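Local coordinates for protein mandelate racemase/muconate lactonizing enzyme (Jannaschia sp., PDB 4J3Z) that probably catalyses an isomerisation or related reaction begun by taking a proton from beside a substrate carboxylate, as in other enolase-superfamily enzymes, at residues Y133-H138 with A154-A159; T140-F143 with E148-A151; Q271-G276 with F303-A308; K295-A300 with V326-L331. All blocks are in the same frame, centred on the assembly; numbering follows the deposited sequence.

Contact 1: residues Y133-H138 with A154-A159; sequences YPEPHH and AAARVA
Glu-135 and Arg-157 close a salt bridge at the surface of the modified TIM barrel of the enolase superfamily, between the loop that follows strand 125-131 and helix 147-159, further along the chain. Two nitrogens of the guanidinium come end-on to a single oxygen: NH1 of Arg-157 lies 3.1 Å from OE1 of Glu-135, and NH2 of Arg-157 lies 3.2 Å from that OE1. The NH2 bond uses the syn lone pair of OE1. Both bonds are bent, and the carboxylate and guanidinium planes stand 32° apart, so the pair is not the flat, two-to-two fork. OE2 of Glu-135 is held across the contact by a weak, 3.5 Å bond to Arg-157 NH1 and rests against the methyl of Ala-156, a residue small enough for the carboxylate to lie close to the helix. Bends at chi2 and chi3 turn the arginine chain back toward the loop, while its NE pairs with Glu-160. Were Glu-135 replaced by an alanine, the loop would probably lose its anchor on NH1 and NH2, leaving the guanidinium to partners on the helix side such as Glu-160. Further out, a type I turn from Glu-135 to His-138 shapes the loop, and Glu-152 is hydrogen-bonded to NE2 of both His-137 and His-138. Within this turn the backbone N of Glu-135 donates to ND1 of His-138 at 3.0 Å.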
# COMPACT_ATOMS: atom_id res chain seq x y z
N TYR D 133 23.79 32.93 17.58
CA TYR D 133 24.25 33.28 18.91
C TYR D 133 24.14 34.79 19.17
O TYR D 133 24.06 35.58 18.21
CB TYR D 133 25.70 32.82 19.08
CG TYR D 133 25.90 31.33 18.86
CD1 TYR D 133 25.29 30.39 19.70
CD2 TYR D 133 26.71 30.86 17.82
CE1 TYR D 133 25.48 29.03 19.50
CE2 TYR D 133 26.90 29.50 17.62
CZ TYR D 133 26.29 28.59 18.47
OH TYR D 133 26.47 27.25 18.28
N PRO D 134 24.11 35.21 20.45
CA PRO D 134 24.12 36.62 20.85
C PRO D 134 25.27 37.44 20.26
O PRO D 134 26.44 37.07 20.38
CB PRO D 134 24.25 36.56 22.37
CG PRO D 134 23.60 35.27 22.74
CD PRO D 134 23.90 34.32 21.62
N GLU D 135 24.90 38.53 19.60
CA GLU D 135 25.85 39.55 19.18
C GLU D 135 26.35 40.26 20.46
O GLU D 135 25.60 40.36 21.43
CB GLU D 135 25.12 40.50 18.22
CG GLU D 135 25.87 40.94 16.97
CD GLU D 135 26.73 39.87 16.33
OE1 GLU D 135 26.29 38.70 16.26
OE2 GLU D 135 27.84 40.21 15.89
N PRO D 136 27.61 40.75 20.47
CA PRO D 136 28.17 41.23 21.75
C PRO D 136 27.31 42.28 22.49
O PRO D 136 27.41 42.41 23.71
CB PRO D 136 29.51 41.83 21.34
CG PRO D 136 29.89 41.04 20.12
CD PRO D 136 28.60 40.86 19.38
N HIS D 137 26.46 42.98 21.74
CA HIS D 137 25.65 44.07 22.25
C HIS D 137 24.23 43.64 22.61
O HIS D 137 23.35 44.47 22.85
CB HIS D 137 25.61 45.19 21.21
CG HIS D 137 24.72 44.88 20.05
ND1 HIS D 137 25.05 43.95 19.08
CD2 HIS D 137 23.52 45.38 19.69
CE1 HIS D 137 24.09 43.89 18.18
NE2 HIS D 137 23.14 44.75 18.53
N HIS D 138 24.01 42.32 22.64
CA HIS D 138 22.69 41.77 22.93
C HIS D 138 22.60 41.34 24.39
O HIS D 138 23.56 40.79 24.94
CB HIS D 138 22.39 40.57 22.03
CG HIS D 138 21.98 40.93 20.64
ND1 HIS D 138 22.39 40.22 19.53
CD2 HIS D 138 21.16 41.91 20.17
CE1 HIS D 138 21.86 40.75 18.45
NE2 HIS D 138 21.11 41.77 18.81
N ALA D 154 21.64 37.38 12.67
CA ALA D 154 21.61 36.73 11.36
C ALA D 154 22.32 37.56 10.31
O ALA D 154 23.13 37.03 9.55
CB ALA D 154 20.18 36.43 10.93
N ALA D 155 22.03 38.87 10.27
CA ALA D 155 22.74 39.81 9.40
C ALA D 155 24.27 39.74 9.57
O ALA D 155 25.00 39.73 8.58
CB ALA D 155 22.25 41.25 9.62
N ALA D 156 24.74 39.65 10.81
CA ALA D 156 26.17 39.54 11.11
C ALA D 156 26.80 38.28 10.49
O ALA D 156 27.91 38.32 9.96
CB ALA D 156 26.42 39.57 12.61
N ARG D 157 26.13 37.15 10.56
CA ARG D 157 26.62 35.95 9.93
C ARG D 157 26.67 35.97 8.41
O ARG D 157 27.60 35.47 7.83
CB ARG D 157 25.83 34.71 10.33
CG ARG D 157 25.63 34.50 11.78
CD ARG D 157 26.91 34.24 12.52
NE ARG D 157 27.56 35.45 12.94
CZ ARG D 157 27.29 36.15 14.02
NH1 ARG D 157 27.99 37.19 14.20
NH2 ARG D 157 26.37 35.87 14.87
N VAL D 158 25.65 36.52 7.77
CA VAL D 158 25.71 36.72 6.32
C VAL D 158 26.89 37.61 5.92
O VAL D 158 27.58 37.31 4.94
CB VAL D 158 24.37 37.27 5.78
CG1 VAL D 158 24.54 37.95 4.42
CG2 VAL D 158 23.35 36.14 5.69
N ALA D 159 27.15 38.67 6.70
CA ALA D 159 28.32 39.54 6.47
C ALA D 159 29.67 38.85 6.69
O ALA D 159 30.69 39.30 6.18
CB ALA D 159 28.22 40.81 7.32
O HOH W 1 25.99 33.48 15.37

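Contact 2: residues T140-F143 with E148-A151; sequences TNAF and EMAA
Phe-143 and Met-149 meet because their first torsions send the side chains past each other in opposite directions: CG of Phe-143 is anti to the backbone N (chi1 -179°), whereas CG of Met-149 is anti to the carbonyl carbon (chi1 -65°). The result is a tight corner between two successive helices of the beta/alpha-barrel domain, where the short, weakly bonded helix 140-143 folds against the first turns of helix 147-159. The linker is so brief that CA of Phe-143 comes within 6.1 Å of CA of Met-149. Beyond CG the methionine runs extended, its chi2 at 180°, and thus reaches along the short helix: SD of Met-149 lies 3.9 Å from CA of Phe-143, and the terminal CE meets the methyl of Ala-142 at 4.0 Å. A long, unbranched and flexible chain suits this place, since it can follow the surface of the neighbouring turn. The contact is apolar packing. Phenylalanine fills the inner side of the corner, where Pro-134 and the ring of His-138 also touch it, and the small Ala-150 lets helix 147-159 pack closely on Phe-192 of helix 183-200. At the start of helix 147-159, OG of Ser-146 accepts a hydrogen bond from the backbone N of Met-149. The CD1-CE1 end of the phenyl ring comes up to the helix backbone: CD1 of Phe-143 is 3.7 Å from CB of Met-149, and CE1 of Phe-143 is 3.6 Å from the carbonyl O of Met-149.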
# COMPACT_ATOMS: atom_id res chain seq x y z
N THR D 140 21.61 38.75 26.98
CA THR D 140 21.64 37.28 26.89
C THR D 140 20.28 36.62 27.12
O THR D 140 19.88 35.72 26.37
CB THR D 140 22.68 36.68 27.87
OG1 THR D 140 23.96 37.28 27.63
CG2 THR D 140 22.80 35.18 27.68
N ASN D 141 19.57 37.08 28.15
CA ASN D 141 18.28 36.50 28.53
C ASN D 141 17.19 36.82 27.51
O ASN D 141 16.42 35.94 27.11
CB ASN D 141 17.87 37.01 29.92
CG ASN D 141 19.07 37.38 30.78
OD1 ASN D 141 19.81 36.51 31.27
ND2 ASN D 141 19.28 38.69 30.96
N ALA D 142 17.16 38.09 27.08
CA ALA D 142 16.20 38.55 26.09
C ALA D 142 16.46 37.95 24.71
O ALA D 142 15.53 37.80 23.93
CB ALA D 142 16.21 40.08 26.02
N PHE D 143 17.71 37.60 24.42
CA PHE D 143 18.09 37.20 23.06
C PHE D 143 17.24 36.05 22.52
O PHE D 143 16.80 36.10 21.37
CB PHE D 143 19.58 36.82 22.98
CG PHE D 143 20.03 36.43 21.60
CD1 PHE D 143 20.39 37.39 20.66
CD2 PHE D 143 20.07 35.08 21.22
CE1 PHE D 143 20.79 37.02 19.38
CE2 PHE D 143 20.46 34.71 19.95
CZ PHE D 143 20.83 35.68 19.03
N GLU D 148 14.05 40.45 16.59
CA GLU D 148 14.88 41.56 16.13
C GLU D 148 16.37 41.28 16.39
O GLU D 148 17.21 41.49 15.52
CB GLU D 148 14.43 42.87 16.79
CG GLU D 148 12.93 43.17 16.69
CD GLU D 148 12.06 42.18 17.47
OE1 GLU D 148 12.52 41.67 18.51
OE2 GLU D 148 10.90 41.90 17.03
N MET D 149 16.68 40.80 17.59
CA MET D 149 18.05 40.44 17.95
C MET D 149 18.58 39.26 17.12
O MET D 149 19.75 39.22 16.77
CB MET D 149 18.15 40.14 19.45
CG MET D 149 17.88 41.34 20.33
SD MET D 149 18.01 41.01 22.09
CE MET D 149 16.82 42.21 22.70
N ALA D 150 17.70 38.31 16.81
CA ALA D 150 18.04 37.19 15.94
C ALA D 150 18.26 37.63 14.49
O ALA D 150 19.13 37.10 13.81
CB ALA D 150 16.97 36.10 16.03
N ALA D 151 17.48 38.61 14.03
CA ALA D 151 17.72 39.25 12.73
C ALA D 151 19.08 39.95 12.66
O ALA D 151 19.83 39.76 11.71
CB ALA D 151 16.60 40.23 12.39

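Contact 3: residues Q271-G276 with F303-A308; sequences QALHHG and FGAQLA
This is an aromatic and aliphatic contact on the outer layer of the barrel, where the last turn of helix 266-274 meets the loop that leads from helix 290-302 into strand 306-307. Phe-303 carries it, touching two successive residues of the helix in different ways. Over one face of its ring sits CB of Leu-273, a CH-pi contact 3.8 Å from the ring centroid and 19° off the normal. In the conformer of His-274 described here, the far end of the same ring points its edge into the imidazole face, a T-shaped pair with planes at 88° and centroids 4.9 Å apart; a second conformer of the histidine makes this pairing less certain. Chi1 of Phe-303 is -78°, with CG anti to the carbonyl carbon, and this swings the ring across the helix end. A flat, wide side chain fits here because it can offer a face to an aliphatic group and an edge to an imidazole at once. Loss of the ring, with an alanine at Phe-303, is likely to open a gap over CB and CD1 of Leu-273 and to remove the edge that meets His-274. The leucine branches share the work: CD1 of Leu-273 lies by the phenyl ring, while CD2 of Leu-273 reaches the methyl of Ala-305 at 3.7 Å. His-274 also packs on Phe-303 of a neighbouring subunit, which places the contact at a subunit interface. Both helices end in Schellman motifs, with Gly-276 and Gly-304 at positive phi, and the contact joins neighbouring outer helices of a beta/alpha barrel at these C-terminal ends.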
# COMPACT_ATOMS: atom_id res chain seq x y z
N GLN D 271 15.13 3.68 8.31
CA GLN D 271 13.73 3.88 8.71
C GLN D 271 13.26 5.34 8.59
O GLN D 271 12.11 5.59 8.28
CB GLN D 271 13.51 3.34 10.13
CG GLN D 271 13.12 1.87 10.16
CD GLN D 271 13.82 1.08 11.26
OE1 GLN D 271 14.43 0.04 10.98
NE2 GLN D 271 13.72 1.55 12.51
N ALA D 272 14.15 6.29 8.84
CA ALA D 272 13.82 7.71 8.69
C ALA D 272 13.73 8.09 7.21
O ALA D 272 13.00 9.00 6.83
CB ALA D 272 14.84 8.59 9.40
N LEU D 273 14.49 7.38 6.39
CA LEU D 273 14.46 7.58 4.94
C LEU D 273 13.20 6.98 4.34
O LEU D 273 12.61 7.55 3.42
CB LEU D 273 15.71 7.00 4.30
CG LEU D 273 17.01 7.80 4.51
CD1 LEU D 273 18.19 7.02 3.98
CD2 LEU D 273 16.95 9.18 3.88
N HIS D 274 12.79 5.82 4.86
CA HIS D 274 11.57 5.19 4.38
C HIS D 274 10.33 5.97 4.78
O HIS D 274 9.27 5.83 4.14
CB HIS D 274 11.48 3.73 4.83
CG HIS D 274 11.99 2.76 3.81
ND1 HIS D 274 12.82 1.70 4.13
CD2 HIS D 274 11.80 2.69 2.47
CE1 HIS D 274 13.10 1.02 3.03
NE2 HIS D 274 12.50 1.60 2.01
N HIS D 275 10.45 6.82 5.80
CA HIS D 275 9.30 7.54 6.31
C HIS D 275 9.23 9.01 5.90
O HIS D 275 8.34 9.73 6.35
CB HIS D 275 9.17 7.37 7.83
CG HIS D 275 8.48 6.10 8.23
ND1 HIS D 275 9.11 5.12 8.97
CD2 HIS D 275 7.23 5.64 7.97
CE1 HIS D 275 8.27 4.12 9.17
NE2 HIS D 275 7.12 4.40 8.57
N GLY D 276 10.16 9.45 5.06
CA GLY D 276 10.03 10.74 4.41
C GLY D 276 11.05 11.82 4.71
O GLY D 276 11.04 12.87 4.06
N PHE D 303 17.70 7.41 -1.79
CA PHE D 303 16.39 8.03 -1.61
C PHE D 303 16.34 9.47 -2.13
O PHE D 303 15.38 10.21 -1.87
CB PHE D 303 16.01 8.02 -0.12
CG PHE D 303 15.53 6.68 0.38
CD1 PHE D 303 14.19 6.34 0.28
CD2 PHE D 303 16.41 5.78 0.95
CE1 PHE D 303 13.74 5.11 0.75
CE2 PHE D 303 15.97 4.55 1.41
CZ PHE D 303 14.64 4.22 1.31
N GLY D 304 17.39 9.87 -2.85
CA GLY D 304 17.52 11.24 -3.34
C GLY D 304 17.66 12.23 -2.20
O GLY D 304 17.43 13.43 -2.37
N ALA D 305 18.06 11.71 -1.03
CA ALA D 305 18.23 12.52 0.17
C ALA D 305 19.65 13.10 0.27
O ALA D 305 20.53 12.72 -0.51
CB ALA D 305 17.89 11.71 1.41
N GLN D 306 19.85 13.99 1.25
CA GLN D 306 21.14 14.67 1.45
C GLN D 306 21.67 14.49 2.88
O GLN D 306 20.90 14.16 3.80
CB GLN D 306 20.99 16.17 1.14
CG GLN D 306 20.77 16.50 -0.32
CD GLN D 306 20.59 17.99 -0.57
OE1 GLN D 306 19.70 18.62 -0.02
NE2 GLN D 306 21.44 18.55 -1.42
N LEU D 307 22.96 14.75 3.07
CA LEU D 307 23.62 14.62 4.37
C LEU D 307 24.03 15.95 5.00
O LEU D 307 24.63 16.81 4.33
CB LEU D 307 24.86 13.74 4.26
CG LEU D 307 25.56 13.43 5.58
CD1 LEU D 307 25.09 12.09 6.12
CD2 LEU D 307 27.07 13.46 5.39
N ALA D 308 23.73 16.11 6.28
CA ALA D 308 24.04 17.34 7.01
C ALA D 308 24.63 17.04 8.39
O ALA D 308 23.92 17.16 9.41
CB ALA D 308 22.79 18.21 7.14

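Contact 4: residues K295-A300 with V326-L331; sequences KIATLA and VSCPNL
Helix 290-302 passes beside the loop that leaves helix 315-327, closest at Ala-297 and Cys-328, whose CA atoms are 7.0 Å apart, and a type I turn from Cys-328 to Leu-331 follows at once. The two helices are neighbours in the outer layer of the enolase-superfamily barrel, and the turn carries the chain inward from the second helix to strand 334-336. Ala-297 and Ala-300, about one helical turn apart, give the helix a smooth side facing the loop. SG of Cys-328 packs on CB of Ala-297 at 3.5 Å, an apolar contact in which the sulfur fills more volume than a serine oxygen would and needs no polar mate. Its chi1 of -58° sets SG anti to the carbonyl carbon, directed at the helix. The carbonyl O of Cys-328 accepts from Leu-331 N within the turn and from Asn-123 ND2. Asn-330 is the polar member. With chi1 at 62°, its CG stands between the backbone N and the carbonyl carbon, and the amide reaches across to the helix. Its backbone meanwhile bonds to Leu-307 of strand 306-307, so this one residue ties the turn to both helix and barrel. On another side of the helix, Leu-299 packs on Leu-299 of a neighbouring subunit. The amide nitrogen lies beside the two alanines: ND2 of Asn-330 is 3.5 Å from CB of Ala-300. That same ND2 of Asn-330 gives a weak hydrogen bond, bent to 122°, to the carbonyl O of Ala-297 at 3.0 Å.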
# COMPACT_ATOMS: atom_id res chain seq x y z
N LYS D 295 28.06 5.18 5.10
CA LYS D 295 27.02 4.37 4.62
C LYS D 295 25.63 4.86 4.91
O LYS D 295 24.72 4.48 4.27
CB LYS D 295 27.25 2.91 4.96
CG LYS D 295 27.53 2.65 6.38
CD LYS D 295 27.48 1.20 6.63
CE LYS D 295 28.83 0.56 6.68
NZ LYS D 295 28.67 -0.89 6.54
N ILE D 296 25.49 5.77 5.83
CA ILE D 296 24.27 6.55 5.98
C ILE D 296 24.17 7.52 4.80
O ILE D 296 23.07 7.83 4.32
CB ILE D 296 24.23 7.33 7.31
CG1 ILE D 296 24.34 6.37 8.51
CG2 ILE D 296 22.96 8.18 7.40
CD1 ILE D 296 24.74 7.06 9.80
N ALA D 297 25.31 7.99 4.32
CA ALA D 297 25.35 8.91 3.18
C ALA D 297 24.98 8.21 1.87
O ALA D 297 24.39 8.83 0.98
CB ALA D 297 26.72 9.55 3.07
N THR D 298 25.32 6.93 1.74
CA THR D 298 25.01 6.16 0.54
C THR D 298 23.53 5.80 0.48
O THR D 298 22.91 5.83 -0.60
CB THR D 298 25.89 4.90 0.44
OG1 THR D 298 27.22 5.28 0.07
CG2 THR D 298 25.37 3.93 -0.59
N LEU D 299 22.97 5.46 1.64
CA LEU D 299 21.53 5.22 1.75
C LEU D 299 20.72 6.49 1.50
O LEU D 299 19.64 6.43 0.92
CB LEU D 299 21.17 4.63 3.12
CG LEU D 299 20.95 3.13 3.33
CD1 LEU D 299 19.76 2.59 2.55
CD2 LEU D 299 22.20 2.31 3.08
N ALA D 300 21.21 7.64 1.96
CA ALA D 300 20.57 8.91 1.64
C ALA D 300 20.42 9.05 0.11
O ALA D 300 19.32 9.20 -0.40
CB ALA D 300 21.35 10.08 2.23
N VAL D 326 33.68 16.08 2.94
CA VAL D 326 34.48 16.30 1.74
C VAL D 326 34.16 15.25 0.68
O VAL D 326 34.16 15.54 -0.52
CB VAL D 326 35.99 16.26 2.06
CG1 VAL D 326 36.81 16.36 0.78
CG2 VAL D 326 36.36 17.40 3.00
N SER D 327 33.85 14.05 1.16
CA SER D 327 33.77 12.85 0.36
C SER D 327 32.40 12.53 -0.25
O SER D 327 32.31 11.65 -1.13
CB SER D 327 34.25 11.67 1.19
OG SER D 327 33.57 11.62 2.43
N CYS D 328 31.34 13.21 0.21
CA CYS D 328 29.97 12.90 -0.20
C CYS D 328 29.41 13.86 -1.26
O CYS D 328 29.34 15.08 -1.02
CB CYS D 328 29.02 12.87 1.00
SG CYS D 328 29.41 11.71 2.34
N PRO D 329 29.02 13.32 -2.44
CA PRO D 329 28.33 14.08 -3.49
C PRO D 329 27.02 14.70 -3.03
O PRO D 329 26.59 15.73 -3.58
CB PRO D 329 28.07 13.03 -4.57
CG PRO D 329 29.20 12.06 -4.40
CD PRO D 329 29.43 11.98 -2.91
N ASN D 330 26.40 14.08 -2.03
CA ASN D 330 25.09 14.49 -1.54
C ASN D 330 25.15 15.37 -0.28
O ASN D 330 24.14 15.60 0.38
CB ASN D 330 24.20 13.27 -1.27
CG ASN D 330 24.78 12.35 -0.21
OD1 ASN D 330 25.99 12.21 -0.08
ND2 ASN D 330 23.90 11.72 0.56
N LEU D 331 26.34 15.87 0.04
CA LEU D 331 26.48 16.77 1.19
C LEU D 331 25.75 18.09 0.97
O LEU D 331 25.96 18.76 -0.04
CB LEU D 331 27.96 17.06 1.48
CG LEU D 331 28.15 17.88 2.76
CD1 LEU D 331 28.25 16.96 3.98
CD2 LEU D 331 29.37 18.76 2.64

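Contacts 1 and 2 share helix 147-159, and contact 2 is nested within the loop that contact 1 closes; their centres are 9 Å apart, and His-138 and Phe-143 bring them into touch. Contact 4 lies on the opposite side of the chain's centre from contact 2, about 35 Å between centres; contact 3 adjoins contact 4. These two interleave along the chain: helix 290-302 leads into strand 306-307, and Leu-307 N lies 3.1 Å from Asn-330 O. Chemistry follows place. Contact 1, at the surface, relies on charge; contacts 2 and 3, partly buried, use aromatic and aliphatic packing; contact 4, buried, combines small side chains with one weak amide bond.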